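PDB 2NO4: (S)-2-haloacid dehalogenase IVA from Burkholderia cepacia, which hydrolyses short-chain (S)-2-haloalkanoic acids to the (R)-2-hydroxy acids, releasing halide and inverting the configuration of the substituted carbon. Local coordinates for residues R203-G208 / K219-S224; Y22-D27 / S185-D190; E44-L49 / Y85-R90; L73-L78 / R96-Y101. One frame throughout, in Å; residues are numbered along the deposited sequence.

Interaction 1: R203-G208 / K219-S224. With SO4 (sulfate ion), chain L.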
# COMPACT_ATOMS: atom_id res chain seq x y z
N ARG B 203 1.86 -16.72 -11.26
CA ARG B 203 0.66 -16.11 -10.67
C ARG B 203 -0.54 -17.08 -10.67
O ARG B 203 -0.83 -17.71 -11.68
CB ARG B 203 0.28 -14.87 -11.47
CG ARG B 203 -1.01 -14.30 -10.95
CD ARG B 203 -1.12 -12.88 -11.15
NE ARG B 203 -2.27 -12.36 -10.42
CZ ARG B 203 -2.71 -11.11 -10.56
NH1 ARG B 203 -2.11 -10.30 -11.42
NH2 ARG B 203 -3.77 -10.70 -9.89
N ILE B 204 -1.20 -17.21 -9.51
CA ILE B 204 -2.55 -17.78 -9.43
C ILE B 204 -3.52 -16.60 -9.55
O ILE B 204 -3.64 -15.80 -8.62
CB ILE B 204 -2.81 -18.57 -8.13
CG1 ILE B 204 -1.61 -19.45 -7.75
CG2 ILE B 204 -4.10 -19.41 -8.25
CD1 ILE B 204 -1.26 -20.53 -8.75
N ASN B 205 -4.15 -16.48 -10.72
CA ASN B 205 -5.08 -15.41 -11.03
C ASN B 205 -6.45 -16.06 -11.17
O ASN B 205 -6.86 -16.49 -12.26
CB ASN B 205 -4.63 -14.66 -12.29
CG ASN B 205 -5.37 -13.35 -12.49
OD1 ASN B 205 -6.42 -13.10 -11.88
ND2 ASN B 205 -4.83 -12.52 -13.37
N ARG B 206 -7.13 -16.20 -10.04
CA ARG B 206 -8.41 -16.93 -10.00
C ARG B 206 -9.53 -16.22 -10.77
O ARG B 206 -10.34 -16.88 -11.41
CB ARG B 206 -8.83 -17.14 -8.55
CG ARG B 206 -8.00 -18.21 -7.87
CD ARG B 206 -8.43 -18.44 -6.45
NE ARG B 206 -7.51 -19.43 -5.91
CZ ARG B 206 -6.40 -19.15 -5.24
NH1 ARG B 206 -6.04 -17.88 -5.00
NH2 ARG B 206 -5.61 -20.14 -4.86
N GLN B 207 -9.58 -14.89 -10.72
CA GLN B 207 -10.68 -14.16 -11.32
C GLN B 207 -10.30 -13.47 -12.64
O GLN B 207 -11.08 -12.81 -13.25
CB GLN B 207 -11.23 -13.13 -10.33
CG GLN B 207 -11.85 -13.72 -9.06
CD GLN B 207 -12.24 -12.64 -8.06
OE1 GLN B 207 -13.42 -12.26 -7.97
NE2 GLN B 207 -11.26 -12.12 -7.31
N GLY B 208 -9.07 -13.67 -13.08
CA GLY B 208 -8.56 -12.97 -14.29
C GLY B 208 -8.45 -11.44 -14.12
O GLY B 208 -8.85 -10.67 -14.99
N LYS B 219 6.71 -16.06 -15.33
CA LYS B 219 6.99 -17.26 -16.11
C LYS B 219 5.69 -17.90 -16.61
O LYS B 219 5.66 -18.34 -17.77
CB LYS B 219 7.81 -18.28 -15.31
CG LYS B 219 9.27 -17.99 -15.36
CD LYS B 219 9.80 -18.21 -16.77
CE LYS B 219 11.32 -18.29 -16.78
NZ LYS B 219 11.96 -16.96 -16.49
N HIS B 220 4.65 -17.91 -15.78
CA HIS B 220 3.37 -18.46 -16.14
C HIS B 220 2.30 -17.82 -15.27
O HIS B 220 2.57 -17.30 -14.21
CB HIS B 220 3.34 -19.99 -16.01
CG HIS B 220 2.59 -20.70 -17.12
ND1 HIS B 220 1.21 -20.68 -17.24
CD2 HIS B 220 3.03 -21.47 -18.15
CE1 HIS B 220 0.84 -21.40 -18.29
NE2 HIS B 220 1.93 -21.87 -18.86
N GLN B 221 1.07 -17.92 -15.74
CA GLN B 221 -0.15 -17.59 -14.99
C GLN B 221 -1.18 -18.71 -15.20
O GLN B 221 -1.37 -19.17 -16.32
CB GLN B 221 -0.75 -16.27 -15.48
CG GLN B 221 -2.05 -15.86 -14.78
CD GLN B 221 -2.46 -14.45 -15.14
OE1 GLN B 221 -2.29 -13.52 -14.37
NE2 GLN B 221 -2.98 -14.27 -16.34
N VAL B 222 -1.84 -19.09 -14.11
CA VAL B 222 -2.86 -20.13 -14.10
C VAL B 222 -4.03 -19.62 -13.24
O VAL B 222 -3.88 -18.67 -12.48
CB VAL B 222 -2.31 -21.49 -13.56
CG1 VAL B 222 -1.20 -22.07 -14.46
CG2 VAL B 222 -1.84 -21.41 -12.08
N ASN B 223 -5.19 -20.27 -13.33
CA ASN B 223 -6.37 -19.81 -12.60
C ASN B 223 -6.67 -20.61 -11.34
O ASN B 223 -7.62 -20.33 -10.64
CB ASN B 223 -7.60 -19.70 -13.53
CG ASN B 223 -8.10 -21.08 -14.02
OD1 ASN B 223 -9.00 -21.14 -14.86
ND2 ASN B 223 -7.52 -22.17 -13.52
N SER B 224 -5.83 -21.60 -11.05
CA SER B 224 -6.07 -22.50 -9.95
C SER B 224 -4.77 -23.10 -9.53
O SER B 224 -3.90 -23.39 -10.37
CB SER B 224 -7.02 -23.64 -10.43
OG SER B 224 -7.11 -24.63 -9.44
S SO4 L . -7.85 -23.10 -6.03
O1 SO4 L . -7.70 -24.01 -4.88
O2 SO4 L . -8.85 -22.02 -5.81
O3 SO4 L . -6.53 -22.55 -6.29
O4 SO4 L . -8.39 -23.80 -7.18
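Arg203 and Gln221 run side by side and point the same way on one face of the sheet, their guanidinium and amide planes 71° apart. Both have CG anti to the backbone N, and the two extended chains lie alongside, with Arg203 CD 3.5 Å from Gln221 OE1. Gln221 OE1 accepts from Asn205 ND2 at 2.9 Å; it lies in the amide plane of Asn205, while the donor stands well above the carbonyl plane of Gln221. An asparagine suits this strand end because its amide works both ways: ND2 donates to Gln221 while Asn205 OD1 accepts from Asn209 N.

On the other face, branched Ile204 and Val222 meet at an oblique angle, Ile204 CD1 to Val222 CG2 at 3.5 Å. Parallel strand pairing sets this register: Arg203 N donates to His220 O, Val222 N to Arg203 O at 3.0 Å, and Asn205 N to Val222 O at 2.8 Å. Just past the strands, Arg206 NE and Ser224 OG reach one sulfate, probably from the crystallisation liquor.

Strand 220-222 is one edge strand of the Rossmann-like parallel sheet in this chain, next to strand 200-204. Helix 188-197 packs against Arg203 on one face, and helix 228-232 against Ile204 on the other.

Interaction 2: Y22-D27 / S185-D190. With SO4 (sulfate ion), chain H.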
# COMPACT_ATOMS: atom_id res chain seq x y z
N TYR B 22 -1.09 -15.85 2.46
CA TYR B 22 -2.34 -15.10 2.59
C TYR B 22 -2.78 -14.57 1.23
O TYR B 22 -2.17 -13.64 0.69
CB TYR B 22 -2.17 -13.95 3.62
CG TYR B 22 -2.00 -14.51 5.01
CD1 TYR B 22 -3.12 -15.02 5.71
CD2 TYR B 22 -0.73 -14.61 5.61
CE1 TYR B 22 -2.99 -15.58 7.00
CE2 TYR B 22 -0.58 -15.18 6.88
CZ TYR B 22 -1.70 -15.68 7.57
OH TYR B 22 -1.57 -16.22 8.83
N GLY B 23 -3.80 -15.20 0.68
CA GLY B 23 -4.28 -14.85 -0.68
C GLY B 23 -4.02 -15.94 -1.72
O GLY B 23 -4.70 -15.99 -2.75
N THR B 24 -3.07 -16.82 -1.42
CA THR B 24 -2.63 -17.86 -2.36
C THR B 24 -3.06 -19.25 -1.87
O THR B 24 -3.79 -19.95 -2.57
CB THR B 24 -1.11 -17.78 -2.55
OG1 THR B 24 -0.78 -16.46 -2.98
CG2 THR B 24 -0.58 -18.81 -3.63
N LEU B 25 -2.59 -19.63 -0.68
CA LEU B 25 -2.98 -20.91 -0.08
C LEU B 25 -4.17 -20.72 0.85
O LEU B 25 -4.98 -21.62 0.97
CB LEU B 25 -1.82 -21.53 0.72
CG LEU B 25 -0.58 -21.91 -0.11
CD1 LEU B 25 0.53 -22.47 0.76
CD2 LEU B 25 -0.93 -22.88 -1.27
N LEU B 26 -4.25 -19.55 1.48
CA LEU B 26 -5.28 -19.20 2.47
C LEU B 26 -6.16 -18.09 1.91
O LEU B 26 -5.66 -17.11 1.36
CB LEU B 26 -4.64 -18.73 3.77
CG LEU B 26 -3.74 -19.76 4.47
CD1 LEU B 26 -3.08 -19.18 5.72
CD2 LEU B 26 -4.61 -20.98 4.81
N ASP B 27 -7.46 -18.24 2.11
CA ASP B 27 -8.44 -17.34 1.50
C ASP B 27 -8.71 -16.13 2.42
O ASP B 27 -9.45 -16.25 3.38
CB ASP B 27 -9.72 -18.14 1.26
CG ASP B 27 -10.74 -17.39 0.48
OD1 ASP B 27 -10.71 -16.14 0.44
OD2 ASP B 27 -11.58 -18.08 -0.11
N SER B 185 2.30 -17.11 -6.23
CA SER B 185 1.50 -16.13 -5.45
C SER B 185 0.29 -15.63 -6.23
O SER B 185 0.32 -15.57 -7.47
CB SER B 185 2.40 -14.94 -5.01
OG SER B 185 1.68 -14.04 -4.16
N SER B 186 -0.77 -15.25 -5.52
CA SER B 186 -1.87 -14.47 -6.09
C SER B 186 -1.67 -12.96 -6.00
O SER B 186 -2.46 -12.19 -6.55
CB SER B 186 -3.19 -14.83 -5.41
OG SER B 186 -3.50 -16.19 -5.66
N ASN B 187 -0.65 -12.54 -5.25
CA ASN B 187 -0.45 -11.10 -5.01
C ASN B 187 0.54 -10.52 -5.99
O ASN B 187 1.69 -10.90 -5.96
CB ASN B 187 0.03 -10.87 -3.56
CG ASN B 187 -0.96 -11.43 -2.55
OD1 ASN B 187 -2.16 -11.19 -2.66
ND2 ASN B 187 -0.48 -12.23 -1.61
N ALA B 188 0.06 -9.64 -6.88
CA ALA B 188 0.89 -9.08 -7.94
C ALA B 188 2.16 -8.36 -7.46
O ALA B 188 3.18 -8.44 -8.12
CB ALA B 188 0.05 -8.17 -8.88
N TRP B 189 2.09 -7.66 -6.31
CA TRP B 189 3.24 -6.93 -5.75
C TRP B 189 4.34 -7.93 -5.27
O TRP B 189 5.52 -7.65 -5.34
CB TRP B 189 2.76 -5.99 -4.59
CG TRP B 189 1.86 -6.64 -3.59
CD1 TRP B 189 0.50 -6.63 -3.62
CD2 TRP B 189 2.24 -7.46 -2.46
NE1 TRP B 189 -0.00 -7.38 -2.59
CE2 TRP B 189 1.03 -7.90 -1.86
CE3 TRP B 189 3.47 -7.87 -1.90
CZ2 TRP B 189 1.00 -8.76 -0.72
CZ3 TRP B 189 3.44 -8.73 -0.74
CH2 TRP B 189 2.21 -9.15 -0.18
N ASP B 190 3.91 -9.08 -4.80
CA ASP B 190 4.75 -10.15 -4.29
C ASP B 190 5.43 -10.85 -5.47
O ASP B 190 6.64 -11.12 -5.42
CB ASP B 190 3.86 -11.12 -3.49
CG ASP B 190 4.65 -12.19 -2.72
OD1 ASP B 190 5.88 -12.03 -2.48
OD2 ASP B 190 3.99 -13.20 -2.34
S SO4 H . 1.79 -13.32 2.76
O1 SO4 H . 1.56 -14.73 2.97
O2 SO4 H . 1.29 -12.52 3.88
O3 SO4 H . 3.17 -13.02 2.48
O4 SO4 H . 0.98 -13.00 1.59
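Thr24 and Ser186 join two loops of the HAD-fold active site, the one that follows the nucleophile strand 16-19 and the one that follows strand 181-185. Ser186 N donates to Thr24 OG1 at 2.8 Å. Thr24 holds OG1 anti to its carbonyl carbon (chi1 -55°), and the same oxygen is hydrogen-bonded to OD2 of the nucleophile Asp20. A hydroxyl suits this place because it can accept from a backbone amide and still engage a carboxylate.

Beside it, Asn187 ND2 donates to Tyr22 O at 3.2 Å, the oxygen lying in the amide plane and the bond nearly straight at 170°. Gly23, with phi 111°, adopts a backbone shape natural to a residue without a side chain and lets Asn187 come close. Tyr22 N, in the haloacid-binding site, donates to a sulfate, probably from the crystallisation liquor, which Ala21, Ser128, Asn129 and Lys161 also hold.

Further out, Ser186 OG bonds to Ile204 O, tying the loop to the next strand. Asp190 makes a salt bridge with Lys161 and a hydrogen bond with Tyr167, both thought important for catalysis. Ser185 OG links the turn to Asp190: it accepts from Asn187 N at 3.0 Å, an ST turn, and donates to the anti side of Asp190 OD2 at 3.1 Å.

Interaction 3: E44-L49 / Y85-R90. With SO4 (sulfate ion), chain J.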
# COMPACT_ATOMS: atom_id res chain seq x y z
N GLU B 44 -18.53 -6.71 2.82
CA GLU B 44 -17.55 -6.74 1.71
C GLU B 44 -16.61 -5.49 1.68
O GLU B 44 -15.39 -5.65 1.53
CB GLU B 44 -18.22 -7.00 0.34
CG GLU B 44 -17.23 -7.00 -0.85
CD GLU B 44 -16.06 -8.02 -0.68
OE1 GLU B 44 -16.28 -9.11 -0.09
OE2 GLU B 44 -14.91 -7.71 -1.12
N ALA B 45 -17.17 -4.29 1.85
CA ALA B 45 -16.37 -3.08 1.87
C ALA B 45 -15.40 -3.08 3.08
O ALA B 45 -14.23 -2.68 2.95
CB ALA B 45 -17.28 -1.81 1.85
N LEU B 46 -15.89 -3.57 4.23
CA LEU B 46 -15.06 -3.76 5.43
C LEU B 46 -13.90 -4.73 5.15
O LEU B 46 -12.75 -4.41 5.45
CB LEU B 46 -15.86 -4.35 6.60
CG LEU B 46 -15.03 -4.59 7.87
CD1 LEU B 46 -15.03 -3.35 8.73
CD2 LEU B 46 -15.58 -5.74 8.67
N SER B 47 -14.23 -5.88 4.59
CA SER B 47 -13.23 -6.89 4.21
C SER B 47 -12.14 -6.31 3.30
O SER B 47 -10.96 -6.56 3.53
CB SER B 47 -13.92 -8.08 3.54
OG SER B 47 -12.99 -9.14 3.39
N MET B 48 -12.53 -5.55 2.27
CA MET B 48 -11.57 -4.92 1.37
C MET B 48 -10.67 -3.89 2.07
O MET B 48 -9.48 -3.82 1.81
CB MET B 48 -12.28 -4.25 0.21
CG MET B 48 -13.06 -5.21 -0.68
SD MET B 48 -13.97 -4.25 -1.98
CE MET B 48 -12.57 -3.39 -2.68
N LEU B 49 -11.25 -3.07 2.94
CA LEU B 49 -10.44 -2.07 3.67
C LEU B 49 -9.48 -2.72 4.66
O LEU B 49 -8.33 -2.27 4.76
CB LEU B 49 -11.32 -1.06 4.41
CG LEU B 49 -10.60 0.10 5.14
CD1 LEU B 49 -9.72 0.98 4.24
CD2 LEU B 49 -11.70 0.94 5.79
N TYR B 85 -16.26 2.12 9.43
CA TYR B 85 -17.65 1.73 9.12
C TYR B 85 -18.64 2.00 10.25
O TYR B 85 -19.85 1.65 10.14
CB TYR B 85 -17.72 0.31 8.50
CG TYR B 85 -17.23 0.38 7.07
CD1 TYR B 85 -15.87 0.16 6.76
CD2 TYR B 85 -18.09 0.80 6.05
CE1 TYR B 85 -15.40 0.31 5.46
CE2 TYR B 85 -17.65 0.92 4.74
CZ TYR B 85 -16.32 0.70 4.45
OH TYR B 85 -15.91 0.88 3.16
N HIS B 86 -18.11 2.60 11.33
CA HIS B 86 -18.86 2.99 12.56
C HIS B 86 -19.71 1.80 13.05
O HIS B 86 -20.91 1.94 13.31
CB HIS B 86 -19.81 4.17 12.29
CG HIS B 86 -19.15 5.51 12.20
ND1 HIS B 86 -17.84 5.69 11.78
CD2 HIS B 86 -19.64 6.75 12.40
CE1 HIS B 86 -17.55 6.98 11.79
NE2 HIS B 86 -18.63 7.65 12.15
N LEU B 87 -19.10 0.63 13.15
CA LEU B 87 -19.90 -0.57 13.41
C LEU B 87 -20.35 -0.66 14.88
O LEU B 87 -19.62 -0.24 15.77
CB LEU B 87 -19.18 -1.82 12.93
CG LEU B 87 -19.39 -2.00 11.41
CD1 LEU B 87 -18.35 -2.89 10.82
CD2 LEU B 87 -20.77 -2.57 11.13
N GLU B 88 -21.56 -1.15 15.11
CA GLU B 88 -21.97 -1.54 16.46
C GLU B 88 -21.18 -2.78 16.94
O GLU B 88 -20.88 -3.69 16.16
CB GLU B 88 -23.47 -1.82 16.49
CG GLU B 88 -23.95 -2.41 17.79
CD GLU B 88 -25.44 -2.74 17.80
OE1 GLU B 88 -26.00 -2.87 18.91
OE2 GLU B 88 -26.05 -2.86 16.71
N ASP B 89 -20.86 -2.80 18.24
CA ASP B 89 -20.20 -3.93 18.91
C ASP B 89 -18.87 -4.27 18.24
O ASP B 89 -18.63 -5.41 17.85
CB ASP B 89 -21.12 -5.17 19.01
CG ASP B 89 -20.48 -6.32 19.88
OD1 ASP B 89 -19.57 -6.07 20.71
OD2 ASP B 89 -20.89 -7.49 19.69
N ARG B 90 -18.00 -3.26 18.13
CA ARG B 90 -16.68 -3.44 17.53
C ARG B 90 -15.83 -4.41 18.35
O ARG B 90 -15.07 -5.18 17.78
CB ARG B 90 -15.98 -2.10 17.31
CG ARG B 90 -16.68 -1.25 16.23
CD ARG B 90 -15.79 -0.13 15.82
NE ARG B 90 -15.71 0.97 16.77
CZ ARG B 90 -16.61 1.96 16.85
NH1 ARG B 90 -17.70 1.95 16.11
NH2 ARG B 90 -16.45 2.93 17.72
S SO4 J . -13.27 1.19 19.60
O1 SO4 J . -13.99 0.10 20.27
O2 SO4 J . -11.97 1.38 20.21
O3 SO4 J . -13.08 0.78 18.21
O4 SO4 J . -13.98 2.46 19.70
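A Schellman motif at His86 ends helix 70-84, and the residues flanking it, Tyr85 and Leu87, turn their side chains onto helix 43-63. Tyr85 carries most of the contact. Its ring lies over the helix surface with Leu46 N above one face. Ala45 meets the phenol end, CB lying 3.3 Å from Tyr85 OH and 3.7 Å from Tyr85 CZ; a methyl lets the ring come this close to the backbone. Leu49 CD2 reaches Tyr85 CE1 at 3.8 Å. Leu46 slides past the ring in the opposite direction, its CD1 4.1 Å from Tyr85 CD1, and Leu46 CD1 also meets Leu87 CD1 at 3.9 Å. The long branched leucine can thus touch both residues around the bend. The interface is mainly apolar.

Asp89 serves the turn itself, its OD1 capping the start of helix 90-102 by accepting from Gly92 N. Separately, Arg90 NE donates to O3 of a sulfate at 3.0 Å, and Arg83 binds the same ion, which probably comes from the crystallisation liquor.

This is a surface contact of the helical cap of the enzyme. Leu46 and Leu87 both also touch Val39 of helix 36-39, while Leu46 and Leu49 pack against helix 70-84 through Ala81 and Thr84.

Interaction 4: L73-L78 / R96-Y101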
# COMPACT_ATOMS: atom_id res chain seq x y z
N LEU B 73 -0.32 -5.82 12.88
CA LEU B 73 -0.83 -5.03 11.76
C LEU B 73 -2.25 -5.42 11.33
O LEU B 73 -3.04 -4.55 10.93
CB LEU B 73 0.09 -5.15 10.54
CG LEU B 73 1.56 -4.78 10.79
CD1 LEU B 73 2.31 -4.64 9.46
CD2 LEU B 73 1.78 -3.59 11.75
N THR B 74 -2.53 -6.73 11.35
CA THR B 74 -3.85 -7.28 11.04
C THR B 74 -4.89 -6.71 12.02
O THR B 74 -5.96 -6.28 11.62
CB THR B 74 -3.82 -8.84 11.03
OG1 THR B 74 -2.83 -9.26 10.09
CG2 THR B 74 -5.21 -9.43 10.63
N ASP B 75 -4.54 -6.71 13.30
CA ASP B 75 -5.35 -6.17 14.39
C ASP B 75 -5.61 -4.65 14.19
O ASP B 75 -6.76 -4.19 14.21
CB ASP B 75 -4.64 -6.49 15.73
CG ASP B 75 -5.50 -6.19 16.95
OD1 ASP B 75 -5.66 -5.02 17.31
OD2 ASP B 75 -6.03 -7.15 17.54
N GLU B 76 -4.54 -3.89 13.98
CA GLU B 76 -4.64 -2.44 13.77
C GLU B 76 -5.50 -2.10 12.54
O GLU B 76 -6.31 -1.19 12.58
CB GLU B 76 -3.24 -1.83 13.63
CG GLU B 76 -2.46 -1.89 14.95
CD GLU B 76 -0.98 -1.52 14.80
OE1 GLU B 76 -0.47 -1.46 13.66
OE2 GLU B 76 -0.32 -1.33 15.86
N ALA B 77 -5.30 -2.84 11.45
CA ALA B 77 -6.08 -2.68 10.21
C ALA B 77 -7.56 -2.98 10.42
O ALA B 77 -8.43 -2.29 9.88
CB ALA B 77 -5.46 -3.55 9.05
N LEU B 78 -7.86 -4.02 11.21
CA LEU B 78 -9.24 -4.38 11.45
C LEU B 78 -9.91 -3.31 12.32
O LEU B 78 -11.04 -2.93 12.05
CB LEU B 78 -9.38 -5.72 12.15
CG LEU B 78 -10.81 -6.19 12.53
CD1 LEU B 78 -11.74 -6.28 11.32
CD2 LEU B 78 -10.74 -7.54 13.29
N ARG B 96 -14.24 -11.93 17.15
CA ARG B 96 -14.74 -12.90 16.16
C ARG B 96 -13.94 -12.91 14.87
O ARG B 96 -13.59 -13.97 14.32
CB ARG B 96 -16.20 -12.62 15.82
CG ARG B 96 -17.20 -13.19 16.83
CD ARG B 96 -18.65 -12.98 16.34
NE ARG B 96 -19.01 -14.01 15.36
CZ ARG B 96 -19.75 -15.08 15.64
NH1 ARG B 96 -20.26 -15.24 16.86
NH2 ARG B 96 -20.01 -15.98 14.69
N LEU B 97 -13.65 -11.72 14.36
CA LEU B 97 -12.95 -11.59 13.06
C LEU B 97 -11.46 -11.97 13.15
O LEU B 97 -10.93 -12.64 12.26
CB LEU B 97 -13.20 -10.20 12.47
CG LEU B 97 -14.62 -9.93 11.93
CD1 LEU B 97 -14.74 -8.51 11.39
CD2 LEU B 97 -14.98 -10.91 10.84
N MET B 98 -10.81 -11.59 14.24
CA MET B 98 -9.42 -12.03 14.52
C MET B 98 -9.31 -13.55 14.74
O MET B 98 -8.36 -14.17 14.26
CB MET B 98 -8.83 -11.24 15.71
CG MET B 98 -8.61 -9.74 15.45
SD MET B 98 -7.56 -9.34 14.01
CE MET B 98 -5.91 -9.81 14.55
N SER B 99 -10.28 -14.16 15.44
CA SER B 99 -10.29 -15.63 15.59
C SER B 99 -10.47 -16.32 14.27
O SER B 99 -9.84 -17.33 14.02
CB SER B 99 -11.41 -16.11 16.52
OG SER B 99 -11.23 -15.52 17.77
N ALA B 100 -11.32 -15.76 13.42
CA ALA B 100 -11.52 -16.32 12.10
C ALA B 100 -10.26 -16.21 11.25
O ALA B 100 -9.93 -17.11 10.49
CB ALA B 100 -12.73 -15.66 11.42
N TYR B 101 -9.53 -15.11 11.41
CA TYR B 101 -8.32 -14.89 10.65
C TYR B 101 -7.24 -15.88 11.09
O TYR B 101 -6.43 -16.35 10.28
CB TYR B 101 -7.81 -13.44 10.84
CG TYR B 101 -7.00 -12.99 9.63
CD1 TYR B 101 -7.61 -12.25 8.61
CD2 TYR B 101 -5.65 -13.35 9.48
CE1 TYR B 101 -6.89 -11.85 7.49
CE2 TYR B 101 -4.93 -12.98 8.35
CZ TYR B 101 -5.57 -12.22 7.37
OH TYR B 101 -4.88 -11.84 6.27
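Thr74 and Tyr101 make a CH-pi contact: the methyl CG2 of Thr74 sits over the centre of the ring face, 4.0 Å from the centroid of Tyr101 and 5° off its normal. Thr74 suits the place because its two branches divide the work. CG2, anti to the backbone N, faces the ring, while OG1 bonds to Phe70 O of its own helix and to Gln54 of helix 43-63. Tyr101 OH also bonds to Gln54, so one amide ties together the polar ends of both residues.

Van der Waals packing supplies the rest. Met98 bends at chi2 and chi3, which turns CE back to the backbone of the opposite helix, 3.6 Å from Asp75 N; a flexible thioether can follow that surface. Met98 SD lies 3.7 Å from Leu78 CD2.

The two segments belong to helices 70-84 and 90-102 of the cap domain characteristic of L-2-haloacid dehalogenases. They run roughly antiparallel, 144° between their directions, with the axes 10.9 Å apart, room enough for large side chains between them. Leu78 crosses Leu97 at about a right angle, Leu78 CD2 meeting CB of Leu97 at 3.7 Å and CD1 meeting CD1 at the same distance.

Asp75 adds a charged partner: CB touches Met98 CE at 3.7 Å, while OD1 forms a salt bridge with Lys94 NZ.

In the fold
Interactions 1 and 2 belong to the Rossmann-like core, interactions 3 and 4 to the helical cap. The first two touch, since Arg206 NH2 bonds to Thr24 O, linking the sheet edge to the catalytic loops. Both rely on hydrogen bonds: mainly backbone ones in 203-208 / 219-224, partly buried at the sheet edge, and side-chain-to-backbone ones in the buried active site of 22-27 / 185-190. The cap contacts are mainly apolar. Interaction 4 is buried and interaction 3 lies at the surface, about 12 Å away between centres; interaction 3 uses the loop that joins the two helices packed in interaction 4, and Leu46 touches Leu97. Core and cap meet where Tyr22 packs on Tyr101, joining interactions 2 and 4.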